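Local coordinates for protein superoxide dismutase (Leishmania major, PDB 4F2N) that catalyses the dismutation of superoxide to oxygen and hydrogen peroxide, probably by cycling an iron ion between its ferrous and ferric states, at residues G155-C160 and L168-T173. Numbering follows the deposited sequence.
Sequences GWTWLC and LLIDST
W158 and T173 meet across two antiparallel strands of a β-hairpin, two residues off the backbone register, diagonally across the face they share. The indole NE1 of W158 donates to T173 OG1 at 3.0 Å, nearly straight (169° at the hydrogen) and in the ring plane. T173 presents its hydroxyl by placing OG1 between its own N and carbonyl carbon (chi1 55°), while CG2 lies 3.8 Å from W158 NE1. That hydroxyl also bonds to the carbonyl of G177, tying the indole to the chain beyond the strand, and T173 OG1 sits 3.5 Å from W156 CB. The other edge contact of the W158 ring is D171 O, 3.4 Å from CD1, the acceptor for W158's own backbone N.

The backbone ladder is regular: W156 with T173, W158 with D171 and C160 with L169 are hydrogen-bonded pairs, each linked by two N-H to O bonds. C160 N to L169 O and L169 N to C160 O are both 2.8 Å, and the side chains of this pair share the W158 face. On the reverse face the non-hydrogen-bonded pairs are T157 with S172, where T157 OG1 and S172 OG make a weak hydrogen bond at 3.4 Å, and L159 with I170. L159 CD1 comes close to L169 O and lies 4.2 Å from L168 CB.

Strand 155-161 is the middle of the three-stranded antiparallel sheet of the iron/manganese superoxide dismutase C-terminal domain, with 185-191 on its second edge. The L159 face packs on F134 of helix 124-134 and F140 of helix 137-149, whereas W158 and C160 touch P179. W156 extends its indole away from the hairpin, its nearest side-chain atom about 4 Å from the bound iron ion, edge-to-face with the metal ligand H108 and hydrogen-bonded to Q104 of helix 96-113.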
loop_
_atom_site.group_PDB
_atom_site.type_symbol
_atom_site.label_atom_id
_atom_site.label_comp_id
_atom_site.label_asym_id
_atom_site.label_seq_id
_atom_site.Cartn_x
_atom_site.Cartn_y
_atom_site.Cartn_z
ATOM N N GLY B 155 -1.116 3.964 3.567
ATOM C CA GLY B 155 -0.757 4.773 4.751
ATOM C C GLY B 155 -1.969 5.243 5.515
ATOM O O GLY B 155 -3.037 4.634 5.431
ATOM N N TRP B 156 -1.801 6.376 6.186
ATOM C CA TRP B 156 -2.752 6.916 7.155
ATOM C C TRP B 156 -2.815 8.409 6.982
ATOM O O TRP B 156 -1.781 9.078 6.697
ATOM C CB TRP B 156 -2.267 6.586 8.600
ATOM C CG TRP B 156 -2.171 5.099 8.850
ATOM C CD1 TRP B 156 -1.092 4.250 8.555
ATOM C CD2 TRP B 156 -3.190 4.230 9.465
ATOM N NE1 TRP B 156 -1.375 2.955 8.921
ATOM C CE2 TRP B 156 -2.632 2.873 9.451
ATOM C CE3 TRP B 156 -4.469 4.437 9.990
ATOM C CZ2 TRP B 156 -3.312 1.801 9.971
ATOM C CZ3 TRP B 156 -5.176 3.319 10.509
ATOM C CH2 TRP B 156 -4.607 2.042 10.499
ATOM N N THR B 157 -4.004 8.952 7.186
ATOM C CA THR B 157 -4.188 10.393 7.233
ATOM C C THR B 157 -4.697 10.758 8.643
ATOM O O THR B 157 -5.599 10.097 9.188
ATOM C CB THR B 157 -5.187 10.847 6.159
ATOM O OG1 THR B 157 -4.643 10.491 4.887
ATOM C CG2 THR B 157 -5.383 12.366 6.186
ATOM N N TRP B 158 -4.137 11.822 9.197
ATOM C CA TRP B 158 -4.290 12.123 10.619
ATOM C C TRP B 158 -4.731 13.524 10.840
ATOM O O TRP B 158 -4.325 14.437 10.110
ATOM C CB TRP B 158 -2.908 12.031 11.277
ATOM C CG TRP B 158 -2.236 10.690 11.137
ATOM C CD1 TRP B 158 -1.377 10.261 10.115
ATOM C CD2 TRP B 158 -2.308 9.562 12.075
ATOM N NE1 TRP B 158 -0.953 8.984 10.349
ATOM C CE2 TRP B 158 -1.473 8.494 11.493
ATOM C CE3 TRP B 158 -2.965 9.333 13.295
ATOM C CZ2 TRP B 158 -1.297 7.256 12.121
ATOM C CZ3 TRP B 158 -2.802 8.072 13.921
ATOM C CH2 TRP B 158 -1.961 7.060 13.344
ATOM N N LEU B 159 -5.519 13.721 11.886
ATOM C CA LEU B 159 -5.687 15.053 12.499
ATOM C C LEU B 159 -4.944 15.007 13.833
ATOM O O LEU B 159 -5.215 14.141 14.674
ATOM C CB LEU B 159 -7.180 15.380 12.720
ATOM C CG LEU B 159 -7.533 16.728 13.385
ATOM C CD1 LEU B 159 -7.101 17.907 12.523
ATOM C CD2 LEU B 159 -9.045 16.776 13.606
ATOM N N CYS B 160 -3.991 15.908 14.004
ATOM C CA CYS B 160 -3.165 15.958 15.204
ATOM C C CYS B 160 -3.182 17.315 15.873
ATOM O O CYS B 160 -3.435 18.358 15.236
ATOM C CB CYS B 160 -1.695 15.600 14.912
ATOM S SG CYS B 160 -1.413 13.966 14.204
ATOM N N LEU B 168 -4.006 22.594 15.359
ATOM C CA LEU B 168 -4.501 21.344 14.792
ATOM C C LEU B 168 -3.943 21.207 13.378
ATOM O O LEU B 168 -3.921 22.188 12.612
ATOM C CB LEU B 168 -6.029 21.351 14.740
ATOM C CG LEU B 168 -6.776 21.055 16.039
ATOM C CD1 LEU B 168 -8.230 21.424 15.838
ATOM C CD2 LEU B 168 -6.621 19.585 16.396
ATOM N N LEU B 169 -3.491 20.005 13.023
ATOM C CA LEU B 169 -2.802 19.815 11.760
ATOM C C LEU B 169 -3.258 18.530 11.088
ATOM O O LEU B 169 -3.455 17.518 11.764
ATOM C CB LEU B 169 -1.270 19.721 11.983
ATOM C CG LEU B 169 -0.428 20.829 12.641
ATOM C CD1 LEU B 169 0.949 20.310 13.051
ATOM C CD2 LEU B 169 -0.259 22.042 11.735
ATOM N N ILE B 170 -3.388 18.579 9.762
ATOM C CA ILE B 170 -3.549 17.372 8.947
ATOM C C ILE B 170 -2.192 16.892 8.482
ATOM O O ILE B 170 -1.436 17.647 7.875
ATOM C CB ILE B 170 -4.485 17.636 7.742
ATOM C CG1 ILE B 170 -5.829 18.132 8.262
ATOM C CG2 ILE B 170 -4.649 16.377 6.871
ATOM C CD1 ILE B 170 -6.793 18.593 7.167
ATOM N N ASP B 171 -1.908 15.615 8.735
ATOM C CA ASP B 171 -0.643 15.005 8.379
ATOM C C ASP B 171 -0.945 13.654 7.725
ATOM O O ASP B 171 -1.849 12.972 8.163
ATOM C CB ASP B 171 0.139 14.783 9.675
ATOM C CG ASP B 171 1.589 14.475 9.445
ATOM O OD1 ASP B 171 2.213 15.162 8.596
ATOM O OD2 ASP B 171 2.122 13.561 10.135
ATOM N N SER B 172 -0.212 13.290 6.679
ATOM C CA SER B 172 -0.318 11.961 6.066
ATOM C C SER B 172 0.964 11.222 6.322
ATOM O O SER B 172 2.051 11.822 6.266
ATOM C CB SER B 172 -0.532 12.104 4.567
ATOM O OG SER B 172 -1.885 12.435 4.338
ATOM N N THR B 173 0.869 9.922 6.610
ATOM C CA THR B 173 2.068 9.109 6.720
ATOM C C THR B 173 1.995 7.946 5.702
ATOM O O THR B 173 0.907 7.597 5.220
ATOM C CB THR B 173 2.256 8.537 8.140
ATOM O OG1 THR B 173 1.065 7.806 8.524
ATOM C CG2 THR B 173 2.544 9.684 9.189
#